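Local coordinates for SusD-like carbohydrate binding protein (Bacteroides vulgatus, PDB 3LEW) that probably binds carbohydrate at the bacterial outer membrane as a member of the SusD family, in support of nutrient uptake, at residues Y32-F37 against G339-M344; G46-A51 against G80-L85; L85-A90 against V147-Y152; Y136-D141 against P488-Y493; Q176-L181 against L214-W219. All blocks are in the same frame, centred on the assembly; numbering follows the deposited sequence.

Interaction 1 (Y32-F37 against G339-M344)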
# COMPACT_ATOMS: atom_id res chain seq x y z
N TYR A 32 2.71 17.04 -2.41
CA TYR A 32 2.23 17.11 -1.03
C TYR A 32 1.87 15.73 -0.50
O TYR A 32 2.20 15.41 0.66
CB TYR A 32 1.00 18.05 -0.94
CG TYR A 32 0.58 18.37 0.46
CD1 TYR A 32 1.27 19.29 1.22
CD2 TYR A 32 -0.55 17.80 1.01
CE1 TYR A 32 0.88 19.58 2.54
CE2 TYR A 32 -0.93 18.09 2.31
CZ TYR A 32 -0.20 18.98 3.06
OH TYR A 32 -0.62 19.27 4.36
N LEU A 33 1.19 14.91 -1.32
CA LEU A 33 0.78 13.57 -0.93
C LEU A 33 1.98 12.72 -0.56
O LEU A 33 1.93 12.00 0.42
CB LEU A 33 0.03 12.91 -2.08
CG LEU A 33 -0.44 11.52 -1.89
CD1 LEU A 33 -1.41 11.43 -0.70
CD2 LEU A 33 -1.13 10.96 -3.20
N MSE A 34 3.01 12.83 -1.38
CA MSE A 34 4.20 11.94 -1.26
C MSE A 34 5.27 12.39 -0.31
O MSE A 34 5.97 11.52 0.33
CB MSE A 34 4.78 11.67 -2.64
CG MSE A 34 3.86 10.94 -3.59
SE MSE A 34 3.40 9.12 -2.94
CE MSE A 34 5.02 8.36 -2.46
N GLU A 35 5.41 13.69 -0.13
CA GLU A 35 6.56 14.27 0.55
C GLU A 35 6.32 14.83 1.94
O GLU A 35 7.29 15.16 2.64
CB GLU A 35 7.15 15.40 -0.30
CG GLU A 35 7.83 14.96 -1.57
CD GLU A 35 9.20 14.31 -1.30
OE1 GLU A 35 10.14 15.00 -0.84
OE2 GLU A 35 9.34 13.10 -1.53
N THR A 36 5.06 14.97 2.36
CA THR A 36 4.80 15.72 3.58
C THR A 36 5.02 14.86 4.84
O THR A 36 4.37 13.86 5.03
CB THR A 36 3.34 16.26 3.56
OG1 THR A 36 3.20 17.07 2.39
CG2 THR A 36 3.02 17.07 4.82
N PHE A 37 5.92 15.33 5.71
CA PHE A 37 6.11 14.69 7.00
C PHE A 37 5.00 15.04 7.99
O PHE A 37 4.56 16.19 8.05
CB PHE A 37 7.42 15.14 7.64
CG PHE A 37 8.68 14.52 7.05
CD1 PHE A 37 9.01 13.19 7.30
CD2 PHE A 37 9.57 15.29 6.31
CE1 PHE A 37 10.21 12.65 6.79
CE2 PHE A 37 10.77 14.72 5.85
CZ PHE A 37 11.06 13.40 6.09
N GLY A 339 15.90 6.82 -1.98
CA GLY A 339 15.30 5.58 -2.49
C GLY A 339 13.90 5.86 -2.96
O GLY A 339 13.14 6.52 -2.26
N ASP A 340 13.53 5.34 -4.14
CA ASP A 340 12.23 5.64 -4.73
C ASP A 340 11.15 4.77 -4.09
O ASP A 340 11.41 3.68 -3.59
CB ASP A 340 12.22 5.44 -6.26
CG ASP A 340 13.20 6.37 -7.02
OD1 ASP A 340 13.84 7.27 -6.40
OD2 ASP A 340 13.32 6.19 -8.27
N ILE A 341 9.92 5.25 -4.18
CA ILE A 341 8.78 4.62 -3.51
C ILE A 341 7.86 3.95 -4.55
O ILE A 341 7.22 4.64 -5.33
CB ILE A 341 7.94 5.63 -2.73
CG1 ILE A 341 8.79 6.50 -1.80
CG2 ILE A 341 6.85 4.87 -1.92
CD1 ILE A 341 9.68 5.73 -0.80
N VAL A 342 7.80 2.64 -4.51
CA VAL A 342 6.91 1.88 -5.42
C VAL A 342 5.43 2.00 -4.97
O VAL A 342 5.14 1.90 -3.79
CB VAL A 342 7.35 0.40 -5.54
CG1 VAL A 342 7.21 -0.34 -4.21
CG2 VAL A 342 6.50 -0.34 -6.61
N LEU A 343 4.51 2.22 -5.93
CA LEU A 343 3.11 2.31 -5.62
C LEU A 343 2.30 1.19 -6.33
O LEU A 343 1.30 0.73 -5.80
CB LEU A 343 2.57 3.69 -6.04
CG LEU A 343 3.15 4.89 -5.25
CD1 LEU A 343 2.72 6.22 -5.93
CD2 LEU A 343 2.72 4.80 -3.79
N MSE A 344 2.76 0.73 -7.48
CA MSE A 344 2.02 -0.30 -8.24
C MSE A 344 2.96 -0.99 -9.21
O MSE A 344 3.65 -0.31 -9.96
CB MSE A 344 0.84 0.30 -9.00
CG MSE A 344 -0.00 -0.74 -9.60
SE MSE A 344 -1.73 0.07 -10.19
CE MSE A 344 -1.14 1.36 -11.27
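Met34, in the last turn of helix 19-35, packs on Ile341 and Leu343 of strand 341-345, which pairs antiparallel with strand 254-258 and carries a classic beta bulge where Leu343 and Met344 both face Trp256. The contact is small, buried and wholly apolar. Met34 is present as selenomethionine, and the outer end of its chain does the touching. Its methyl CE lies 4.0 Å from the branch methyl CG2 of Ile341 and equally close to the CB of that residue, whereas its selenium SE stands 4.2 Å from Leu343 CD1. Bends at both chi2 (-63°) and chi3 (-48°) curl the chain so that CE comes to the isoleucine and SE to the leucine; the side chains of Met34 and Ile341 run alongside each other, pointing opposite ways. Ile341 and Leu343 turn their CB atoms to the helix, while Val342 between them points away.

Just behind this packing the helix ends. Thr36 has left helical geometry, and its OG1 returns to Tyr32 O at 2.6 Å, in the carbonyl plane and on a lone pair, with a C=O...O angle of 124°. The same hydroxyl oxygen lies 3.1 Å above one face of the Tyr32 ring, toward its rim.

Glu35 ties the helix end to the other strand of the pair, its OE2 being hydrogen-bonded to His258 NE2 as well as to Gln260 and Ala267. On other sides of helix 19-35, Tyr32 rests on helix 81-103 through Leu88 and Leu89, and Leu33 rests on helix 111-135 through Leu124 and Leu128.

Interaction 2 (G46-A51 against G80-L85)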
# COMPACT_ATOMS: atom_id res chain seq x y z
N GLY A 46 3.52 7.14 1.95
CA GLY A 46 4.17 5.90 2.30
C GLY A 46 4.11 5.50 3.76
O GLY A 46 4.20 4.31 4.07
N ALA A 47 4.02 6.46 4.68
CA ALA A 47 3.74 6.14 6.06
C ALA A 47 2.52 5.25 6.26
O ALA A 47 2.53 4.35 7.14
CB ALA A 47 3.66 7.42 6.96
N MSE A 48 1.43 5.49 5.53
CA MSE A 48 0.29 4.60 5.63
C MSE A 48 0.59 3.19 5.08
O MSE A 48 0.19 2.19 5.67
CB MSE A 48 -0.93 5.22 4.96
CG MSE A 48 -1.55 6.37 5.82
SE MSE A 48 -0.84 8.08 5.32
CE MSE A 48 -1.70 8.33 3.81
N LEU A 49 1.36 3.11 3.99
CA LEU A 49 1.75 1.80 3.44
C LEU A 49 2.57 1.03 4.48
O LEU A 49 2.39 -0.18 4.69
CB LEU A 49 2.57 1.99 2.17
CG LEU A 49 1.82 2.73 1.04
CD1 LEU A 49 2.75 2.76 -0.19
CD2 LEU A 49 0.50 2.06 0.65
N ARG A 50 3.46 1.76 5.19
CA ARG A 50 4.26 1.11 6.22
C ARG A 50 3.40 0.65 7.40
O ARG A 50 3.54 -0.49 7.88
CB ARG A 50 5.43 2.04 6.69
CG ARG A 50 6.77 1.85 5.98
CD ARG A 50 6.80 2.29 4.50
NE ARG A 50 6.27 1.26 3.60
CZ ARG A 50 6.11 1.42 2.29
NH1 ARG A 50 6.37 2.59 1.68
NH2 ARG A 50 5.68 0.39 1.57
N ALA A 51 2.49 1.51 7.86
CA ALA A 51 1.54 1.13 8.90
C ALA A 51 0.79 -0.13 8.51
O ALA A 51 0.64 -1.04 9.34
CB ALA A 51 0.52 2.30 9.19
N GLY A 80 -3.04 8.30 16.52
CA GLY A 80 -1.71 8.93 16.48
C GLY A 80 -1.41 9.69 15.19
O GLY A 80 -2.31 9.95 14.36
N GLY A 81 -0.14 10.02 15.00
CA GLY A 81 0.26 10.90 13.89
C GLY A 81 0.01 10.32 12.49
O GLY A 81 -0.22 11.09 11.54
N THR A 82 0.11 9.00 12.34
CA THR A 82 -0.12 8.31 11.07
C THR A 82 -1.60 8.47 10.68
O THR A 82 -1.92 8.88 9.54
CB THR A 82 0.28 6.85 11.07
OG1 THR A 82 1.55 6.69 11.72
CG2 THR A 82 0.37 6.32 9.65
N ASN A 83 -2.47 8.25 11.66
CA ASN A 83 -3.90 8.44 11.45
C ASN A 83 -4.24 9.86 11.08
O ASN A 83 -5.03 10.09 10.17
CB ASN A 83 -4.65 7.95 12.68
CG ASN A 83 -6.12 7.77 12.42
OD1 ASN A 83 -6.56 6.82 11.74
ND2 ASN A 83 -6.91 8.71 12.93
N THR A 84 -3.66 10.82 11.78
CA THR A 84 -3.85 12.22 11.45
C THR A 84 -3.37 12.57 10.05
O THR A 84 -4.10 13.22 9.29
CB THR A 84 -3.16 13.12 12.53
OG1 THR A 84 -3.84 12.91 13.78
CG2 THR A 84 -3.16 14.61 12.19
N LEU A 85 -2.16 12.14 9.69
CA LEU A 85 -1.64 12.48 8.39
C LEU A 85 -2.49 11.90 7.26
O LEU A 85 -2.68 12.54 6.22
CB LEU A 85 -0.22 11.93 8.25
CG LEU A 85 0.48 12.31 6.94
CD1 LEU A 85 0.60 13.87 6.75
CD2 LEU A 85 1.86 11.64 6.86
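Thr82 directs its methyl group at Ala47, Met48 and Ala51, where the start of helix 81-103 crosses helix 46-54. This is helix-to-helix packing within the predominantly helical N-terminal part of a SusD-family protein. The axes of the two short segments approach to 9.7 Å, with 132° between their directions, nearer antiparallel than parallel.

Thr82 has the most surface buried here, and its two branches do different work. CG2, anti to the backbone N (OG1 at chi1 -44°), enters between residues one turn apart on the facing helix: it lies 4.0 Å from Ala51 CB and 4.4 Å from Ala47 CB. The small alanines allow the threonine methyl to come in close to the helix surface. OG1 is hydrogen-bonded outside the two segments, to Asn42 OD1 and His70 NE2, which together satisfy a buried hydroxyl and fix the rotation of the side chain.

Met48, a selenomethionine and second in buried surface, flanks the methyl. Its CG is 4.3 Å from Thr82 CG2, and beyond CG the chain bends toward the next turn of helix 81-103, bringing the selenium against Ser86. Leu85, a turn after Thr82, also points to helix 46-54; its CD2 remains 4.6 Å from Ala47 CB, a looser approach that still adds to the buried surface.

No hydrogen bond crosses between the segments. The closest approach is instead that of the Thr82 methyl CG2 to the carbonyl oxygen of Ala47, at 3.9 Å, an oxygen already accepting a helical bond from Ala51 N at 2.9 Å.

Interaction 3 (L85-A90 against V147-Y152)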
# COMPACT_ATOMS: atom_id res chain seq x y z
N LEU A 85 -2.16 12.14 9.69
CA LEU A 85 -1.64 12.48 8.39
C LEU A 85 -2.49 11.90 7.26
O LEU A 85 -2.68 12.54 6.22
CB LEU A 85 -0.22 11.93 8.25
CG LEU A 85 0.48 12.31 6.94
CD1 LEU A 85 0.60 13.87 6.75
CD2 LEU A 85 1.86 11.64 6.86
N SER A 86 -3.05 10.71 7.49
CA SER A 86 -3.88 10.07 6.48
C SER A 86 -5.04 10.98 6.08
O SER A 86 -5.30 11.25 4.88
CB SER A 86 -4.39 8.73 7.01
OG SER A 86 -5.26 8.10 6.09
N TRP A 87 -5.73 11.46 7.10
CA TRP A 87 -6.90 12.32 6.88
C TRP A 87 -6.52 13.63 6.16
O TRP A 87 -7.20 14.07 5.22
CB TRP A 87 -7.54 12.65 8.23
CG TRP A 87 -8.98 13.17 8.11
CD1 TRP A 87 -9.38 14.44 8.27
CD2 TRP A 87 -10.15 12.41 7.81
NE1 TRP A 87 -10.76 14.55 8.10
CE2 TRP A 87 -11.25 13.31 7.80
CE3 TRP A 87 -10.38 11.06 7.52
CZ2 TRP A 87 -12.57 12.88 7.56
CZ3 TRP A 87 -11.70 10.63 7.29
CH2 TRP A 87 -12.77 11.56 7.27
N LEU A 88 -5.46 14.27 6.64
CA LEU A 88 -5.02 15.54 6.08
C LEU A 88 -4.58 15.40 4.63
O LEU A 88 -4.95 16.21 3.79
CB LEU A 88 -3.91 16.12 6.96
CG LEU A 88 -3.01 17.27 6.46
CD1 LEU A 88 -2.05 17.64 7.57
CD2 LEU A 88 -2.20 16.87 5.27
N LEU A 89 -3.76 14.39 4.34
CA LEU A 89 -3.26 14.21 2.99
C LEU A 89 -4.42 13.89 2.05
O LEU A 89 -4.50 14.49 0.96
CB LEU A 89 -2.19 13.12 2.87
CG LEU A 89 -0.86 13.35 3.59
CD1 LEU A 89 0.05 12.13 3.38
CD2 LEU A 89 -0.19 14.72 3.19
N ALA A 90 -5.30 12.96 2.44
CA ALA A 90 -6.41 12.57 1.59
C ALA A 90 -7.24 13.80 1.20
O ALA A 90 -7.51 14.06 0.02
CB ALA A 90 -7.30 11.49 2.27
N VAL A 147 -20.67 3.49 7.92
CA VAL A 147 -20.06 4.78 7.73
C VAL A 147 -18.63 4.64 7.20
O VAL A 147 -17.89 3.73 7.59
CB VAL A 147 -20.06 5.57 9.05
CG1 VAL A 147 -19.10 4.91 10.07
CG2 VAL A 147 -19.73 7.02 8.78
N CYS A 148 -18.22 5.57 6.35
CA CYS A 148 -16.84 5.61 5.85
C CYS A 148 -16.27 7.03 6.00
O CYS A 148 -15.56 7.30 6.97
CB CYS A 148 -16.79 5.11 4.43
SG CYS A 148 -15.11 5.05 3.75
N ALA A 149 -16.61 7.95 5.10
CA ALA A 149 -15.97 9.27 5.07
C ALA A 149 -16.80 10.20 4.17
O ALA A 149 -17.53 9.73 3.31
CB ALA A 149 -14.50 9.15 4.55
N PRO A 150 -16.69 11.51 4.37
CA PRO A 150 -17.41 12.47 3.52
C PRO A 150 -16.83 12.51 2.12
O PRO A 150 -15.61 12.33 1.94
CB PRO A 150 -17.22 13.81 4.23
CG PRO A 150 -16.36 13.55 5.43
CD PRO A 150 -15.97 12.15 5.50
N ILE A 151 -17.70 12.76 1.14
CA ILE A 151 -17.29 12.86 -0.26
C ILE A 151 -17.46 14.28 -0.70
O ILE A 151 -18.56 14.83 -0.60
CB ILE A 151 -18.16 11.95 -1.15
CG1 ILE A 151 -17.91 10.49 -0.78
CG2 ILE A 151 -17.84 12.19 -2.64
CD1 ILE A 151 -18.76 9.48 -1.53
N TYR A 152 -16.37 14.89 -1.18
CA TYR A 152 -16.43 16.21 -1.80
C TYR A 152 -15.99 16.12 -3.24
O TYR A 152 -14.94 15.48 -3.56
CB TYR A 152 -15.49 17.21 -1.09
CG TYR A 152 -15.77 17.32 0.37
CD1 TYR A 152 -16.84 18.04 0.82
CD2 TYR A 152 -14.99 16.64 1.31
CE1 TYR A 152 -17.14 18.13 2.18
CE2 TYR A 152 -15.27 16.73 2.65
CZ TYR A 152 -16.35 17.45 3.08
OH TYR A 152 -16.65 17.52 4.44
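Trp87 leaves helix 81-103 with CG anti to its own N (chi1 -162°) and its indole turned by chi2 of -106°, which extends the six-membered ring to Ala149 and Pro150 at the end of strand 147-149. The far corner of that ring makes the contact. CH2 lies 3.7 Å from Pro150 CD and 4.0 Å from Ala149 CB. The atoms flanking that corner divide the two partners between them: CZ2 is 4.0 Å from Pro150 CD, and CZ3 is 4.2 Å from Ala149 CB. The side chains of Trp87 and Pro150 run nearly perpendicular to each other, and the main chains stay well apart, the nearest CA atoms, those of Trp87 and Ala149, being 9.7 Å from each other.

Ala149 belongs to a classic beta bulge, facing Ser168 together with Cys148, and its methyl points toward the helix. On the pyrrole part of the indole, next to the CZ2 side, NE1 is hydrogen-bonded to Glu476 OE1, which holds the ring against rotation. Tyr91 also meets the indole, their planes at about 50°, and its hydroxyl is hydrogen-bonded to Pro150 O, so one tyrosine reaches both sides of the contact. A pentaethylene glycol, probably from the crystallisation liquor, lies about 4 Å from the Trp87 side chain.

A leucine in place of Trp87 would probably fall short of Ala149 and Pro150, opening a gap there, and leave Glu476 without its N-H partner.

Carbon meets carbon throughout, so the cohesion between helix and bulged strand here comes from shape and dispersion, and the buried indole nitrogen is satisfied by a carboxylate.

Interaction 4 (Y136-D141 against P488-Y493)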
# COMPACT_ATOMS: atom_id res chain seq x y z
N TYR A 136 -10.95 2.81 6.15
CA TYR A 136 -11.80 3.46 7.17
C TYR A 136 -13.12 2.73 7.49
O TYR A 136 -13.95 3.23 8.30
CB TYR A 136 -12.10 4.92 6.76
CG TYR A 136 -10.94 5.86 6.92
CD1 TYR A 136 -9.81 5.80 6.07
CD2 TYR A 136 -10.89 6.75 7.97
CE1 TYR A 136 -8.69 6.65 6.21
CE2 TYR A 136 -9.79 7.59 8.14
CZ TYR A 136 -8.69 7.52 7.26
OH TYR A 136 -7.68 8.37 7.46
N SER A 137 -13.32 1.58 6.87
CA SER A 137 -14.50 0.76 7.11
C SER A 137 -14.09 -0.71 6.94
O SER A 137 -13.12 -1.04 6.24
CB SER A 137 -15.57 1.05 6.07
OG SER A 137 -15.94 2.42 5.94
N PHE A 138 -14.86 -1.58 7.57
CA PHE A 138 -14.75 -3.01 7.28
C PHE A 138 -15.22 -3.30 5.85
O PHE A 138 -15.74 -2.41 5.13
CB PHE A 138 -15.53 -3.86 8.31
CG PHE A 138 -15.04 -3.70 9.72
CD1 PHE A 138 -13.72 -4.00 10.04
CD2 PHE A 138 -15.88 -3.22 10.71
CE1 PHE A 138 -13.26 -3.88 11.33
CE2 PHE A 138 -15.43 -3.07 12.01
CZ PHE A 138 -14.11 -3.43 12.32
N ALA A 139 -14.96 -4.53 5.41
CA ALA A 139 -15.23 -4.95 4.01
C ALA A 139 -16.63 -4.55 3.56
O ALA A 139 -17.60 -4.55 4.34
CB ALA A 139 -15.05 -6.45 3.88
N ILE A 140 -16.73 -4.26 2.27
CA ILE A 140 -18.00 -3.87 1.67
C ILE A 140 -19.09 -4.95 1.84
O ILE A 140 -20.28 -4.63 1.88
CB ILE A 140 -17.75 -3.46 0.19
CG1 ILE A 140 -18.93 -2.69 -0.36
CG2 ILE A 140 -17.44 -4.67 -0.68
CD1 ILE A 140 -18.71 -2.12 -1.78
N ASP A 141 -18.70 -6.23 1.93
CA ASP A 141 -19.68 -7.29 2.13
C ASP A 141 -19.90 -7.64 3.60
O ASP A 141 -20.77 -8.43 3.91
CB ASP A 141 -19.36 -8.56 1.31
CG ASP A 141 -18.06 -9.23 1.71
OD1 ASP A 141 -17.10 -8.52 2.07
OD2 ASP A 141 -18.00 -10.48 1.61
N PRO A 488 -24.34 6.02 11.15
CA PRO A 488 -23.82 6.23 12.48
C PRO A 488 -22.39 5.72 12.72
O PRO A 488 -21.93 4.78 12.08
CB PRO A 488 -24.77 5.43 13.37
CG PRO A 488 -25.24 4.30 12.46
CD PRO A 488 -25.44 5.03 11.14
N LYS A 489 -21.72 6.36 13.67
CA LYS A 489 -20.42 5.93 14.10
C LYS A 489 -20.56 4.49 14.60
O LYS A 489 -21.55 4.12 15.24
CB LYS A 489 -19.95 6.85 15.26
CG LYS A 489 -18.58 6.54 15.82
CD LYS A 489 -18.16 7.63 16.81
CE LYS A 489 -16.77 7.44 17.32
NZ LYS A 489 -16.37 8.59 18.16
N LEU A 490 -19.56 3.67 14.31
CA LEU A 490 -19.63 2.26 14.71
C LEU A 490 -19.73 2.13 16.22
O LEU A 490 -18.99 2.83 16.98
CB LEU A 490 -18.41 1.49 14.19
CG LEU A 490 -18.21 1.36 12.69
CD1 LEU A 490 -17.00 0.42 12.44
CD2 LEU A 490 -19.48 0.85 11.96
N SER A 491 -20.63 1.26 16.69
CA SER A 491 -20.89 1.06 18.11
C SER A 491 -19.78 0.32 18.82
O SER A 491 -19.85 0.16 20.03
CB SER A 491 -22.18 0.25 18.32
OG SER A 491 -23.27 0.94 17.71
N ILE A 492 -18.79 -0.16 18.08
CA ILE A 492 -17.63 -0.81 18.69
C ILE A 492 -16.73 0.21 19.41
O ILE A 492 -15.94 -0.17 20.27
CB ILE A 492 -16.80 -1.59 17.64
CG1 ILE A 492 -16.21 -0.62 16.59
CG2 ILE A 492 -17.67 -2.72 17.04
CD1 ILE A 492 -15.45 -1.28 15.40
N TYR A 493 -16.84 1.49 19.05
CA TYR A 493 -16.02 2.54 19.70
C TYR A 493 -16.70 3.02 20.96
O TYR A 493 -17.89 3.38 20.95
CB TYR A 493 -15.78 3.69 18.71
CG TYR A 493 -14.96 3.30 17.50
CD1 TYR A 493 -13.66 2.84 17.65
CD2 TYR A 493 -15.47 3.40 16.22
CE1 TYR A 493 -12.91 2.48 16.56
CE2 TYR A 493 -14.73 3.06 15.11
CZ TYR A 493 -13.45 2.58 15.27
OH TYR A 493 -12.72 2.24 14.18
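Phe138 presents the CE2 corner of its ring to two methyls, those of Leu490 and Ile492, near the C-terminus. Ile492 CD1 comes up at the ring edge, near its plane, 3.8 Å from CE2 and 4.0 Å from CZ. Leu490 CD1 lies 3.9 Å from the same CE2. Leu490 and Ile492 are the first and third residues of a type I beta turn that ends at Tyr493, closed by Tyr493 N to Leu490 O at 3.3 Å, and the turn is what sets both methyls beside one ring atom. Ile492 carries CG1 between its backbone N and carbonyl carbon (chi1 64°), and CG1 lies 4.0 Å above the centre of the Tyr493 ring, so this side chain spans two aromatic groups. Leu490 and Ile492 also touch a crystal neighbour. Replacing Phe138 with a serine would probably strip both methyls of their common apolar partner and leave the turn less firmly seated.

The loop bearing Phe138 leaves helix 111-135 and leads to strand 147-149; Ser137 and Ile140 on either side of it lean on helix 170-187, through Val170 and Tyr174 respectively, so the C-terminal turn packs onto a helix-supported loop.

Interaction 5 (Q176-L181 against L214-W219)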
# COMPACT_ATOMS: atom_id res chain seq x y z
N GLN A 176 -17.77 5.99 -5.71
CA GLN A 176 -17.17 7.28 -6.08
C GLN A 176 -15.78 7.05 -6.67
O GLN A 176 -15.47 7.59 -7.71
CB GLN A 176 -17.08 8.21 -4.85
CG GLN A 176 -16.51 9.61 -5.14
CD GLN A 176 -17.41 10.40 -6.05
OE1 GLN A 176 -18.63 10.49 -5.80
NE2 GLN A 176 -16.86 10.97 -7.13
N SER A 177 -14.99 6.21 -6.03
CA SER A 177 -13.64 5.90 -6.54
C SER A 177 -13.70 5.32 -7.95
O SER A 177 -13.05 5.82 -8.90
CB SER A 177 -12.95 4.92 -5.60
OG SER A 177 -11.68 4.54 -6.07
N ILE A 178 -14.51 4.28 -8.10
CA ILE A 178 -14.65 3.59 -9.37
C ILE A 178 -15.20 4.53 -10.44
O ILE A 178 -14.65 4.58 -11.55
CB ILE A 178 -15.46 2.33 -9.23
CG1 ILE A 178 -14.70 1.29 -8.38
CG2 ILE A 178 -15.81 1.70 -10.59
CD1 ILE A 178 -15.59 0.15 -7.88
N ASN A 179 -16.21 5.35 -10.10
CA ASN A 179 -16.73 6.28 -11.08
C ASN A 179 -15.73 7.32 -11.56
O ASN A 179 -15.64 7.59 -12.78
CB ASN A 179 -17.97 6.97 -10.57
CG ASN A 179 -18.78 7.58 -11.68
OD1 ASN A 179 -19.39 6.87 -12.52
ND2 ASN A 179 -18.81 8.90 -11.70
N ASP A 180 -14.97 7.89 -10.63
CA ASP A 180 -13.90 8.84 -10.97
C ASP A 180 -12.89 8.20 -11.90
O ASP A 180 -12.47 8.81 -12.88
CB ASP A 180 -13.17 9.32 -9.70
CG ASP A 180 -13.95 10.32 -8.86
OD1 ASP A 180 -15.04 10.77 -9.32
OD2 ASP A 180 -13.45 10.63 -7.72
N LEU A 181 -12.47 6.98 -11.59
CA LEU A 181 -11.47 6.28 -12.38
C LEU A 181 -12.01 5.84 -13.78
O LEU A 181 -11.28 5.93 -14.80
CB LEU A 181 -10.96 5.07 -11.59
CG LEU A 181 -10.03 5.44 -10.41
CD1 LEU A 181 -10.01 4.33 -9.35
CD2 LEU A 181 -8.61 5.75 -10.87
N LEU A 214 -11.52 -4.74 -7.60
CA LEU A 214 -11.32 -5.92 -6.75
C LEU A 214 -11.77 -5.67 -5.30
O LEU A 214 -12.49 -6.50 -4.71
CB LEU A 214 -9.85 -6.36 -6.77
CG LEU A 214 -9.59 -7.68 -6.03
CD1 LEU A 214 -9.98 -8.86 -6.96
CD2 LEU A 214 -8.09 -7.81 -5.61
N TYR A 215 -11.32 -4.56 -4.70
CA TYR A 215 -11.64 -4.28 -3.33
C TYR A 215 -13.12 -4.05 -3.09
O TYR A 215 -13.64 -4.44 -2.05
CB TYR A 215 -10.85 -3.05 -2.86
CG TYR A 215 -9.34 -3.20 -2.78
CD1 TYR A 215 -8.67 -4.36 -3.17
CD2 TYR A 215 -8.58 -2.14 -2.31
CE1 TYR A 215 -7.30 -4.45 -3.08
CE2 TYR A 215 -7.21 -2.26 -2.21
CZ TYR A 215 -6.57 -3.40 -2.59
OH TYR A 215 -5.19 -3.46 -2.54
N ALA A 216 -13.80 -3.49 -4.09
CA ALA A 216 -15.25 -3.29 -4.10
C ALA A 216 -16.08 -4.54 -4.44
O ALA A 216 -17.32 -4.47 -4.46
CB ALA A 216 -15.61 -2.13 -5.08
N ARG A 217 -15.41 -5.66 -4.73
CA ARG A 217 -16.06 -6.93 -5.09
C ARG A 217 -16.82 -6.89 -6.42
O ARG A 217 -17.82 -7.62 -6.61
CB ARG A 217 -16.93 -7.45 -3.91
CG ARG A 217 -16.16 -7.42 -2.62
CD ARG A 217 -16.93 -8.07 -1.42
NE ARG A 217 -17.03 -9.52 -1.52
CZ ARG A 217 -16.08 -10.38 -1.16
NH1 ARG A 217 -14.94 -9.95 -0.67
NH2 ARG A 217 -16.28 -11.70 -1.30
N GLN A 218 -16.35 -6.01 -7.32
CA GLN A 218 -16.84 -5.89 -8.70
C GLN A 218 -15.95 -6.76 -9.59
O GLN A 218 -15.07 -6.27 -10.30
CB GLN A 218 -16.77 -4.42 -9.14
CG GLN A 218 -17.77 -3.55 -8.39
CD GLN A 218 -19.20 -3.86 -8.78
OE1 GLN A 218 -19.46 -4.34 -9.87
NE2 GLN A 218 -20.12 -3.61 -7.88
N TRP A 219 -16.14 -8.08 -9.47
CA TRP A 219 -15.20 -9.04 -10.03
C TRP A 219 -15.11 -8.92 -11.55
O TRP A 219 -14.02 -8.97 -12.11
CB TRP A 219 -15.57 -10.48 -9.64
CG TRP A 219 -15.90 -10.67 -8.19
CD1 TRP A 219 -17.06 -11.19 -7.68
CD2 TRP A 219 -15.07 -10.38 -7.07
NE1 TRP A 219 -17.01 -11.21 -6.31
CE2 TRP A 219 -15.79 -10.73 -5.91
CE3 TRP A 219 -13.80 -9.83 -6.93
CZ2 TRP A 219 -15.27 -10.56 -4.63
CZ3 TRP A 219 -13.27 -9.67 -5.66
CH2 TRP A 219 -14.04 -10.03 -4.52
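Asp180, two residues beyond the Ile178 that meets Ala216, has two partners at OD1: a salt bridge to Arg125 NH2 of helix 111-135 and, within its own helix, a weak bond from Gln176 NE2, 2.9 Å long but bent to 122° at the hydrogen. The salt bridge ties helix 170-187 to its neighbour, while another side of the helix turns Ile178 to the end of helix 202-215.

There Ile178 CD1 comes within 3.6 Å of Ala216 CB, a close methyl-to-methyl contact. The chain of Ile178 is extended at chi2 (164°), which carries CD1 outward to its full length. The same methyl lies 4.3 Å from Gln218 CG in the conformer described, a looser contact to a solvent-exposed glutamine, and Ile178 also touches Ala212 one turn earlier in helix 202-215.

Arg217 is the first residue to leave helical geometry, with positive phi (66°), and its N bonds back to Leu214 O at 3.0 Å. The Trp219 edge lies against the Arg217 guanidinium, CZ2 3.5 Å above that group's plane and over its centre, and the indole stacks with His359.

The positive-phi residue with two bonds back into the last turn makes this a Schellman motif, followed at once by Gln218 as N-cap of helix 219-232, a tight helix-to-helix turn in keeping with the TPR-like helical fold of the SusD family.

How the interactions relate
Interactions 1, 2 and 3 are buried; interaction 5 is buried apart from the exposed Gln218, and interaction 4 lies nearest the surface. Helix 81-103 joins interactions 2 and 3, which share Leu85, and also packs on helix 19-35 of interaction 1. Interaction 2 sets helix on helix around a threonine methyl, interactions 1 and 3 set a helix residue against a bulged strand, interaction 4 joins two loops, and interaction 5 sets a helix residue against another helix's end. No hydrogen bond crosses any contact, and all but interaction 2 rest on apolar side-chain pairs. At the margins, Ser86 and Tyr136 link interactions 3 and 4, and a long, weak ion pair, Asp141 with Arg217, links 4 and 5.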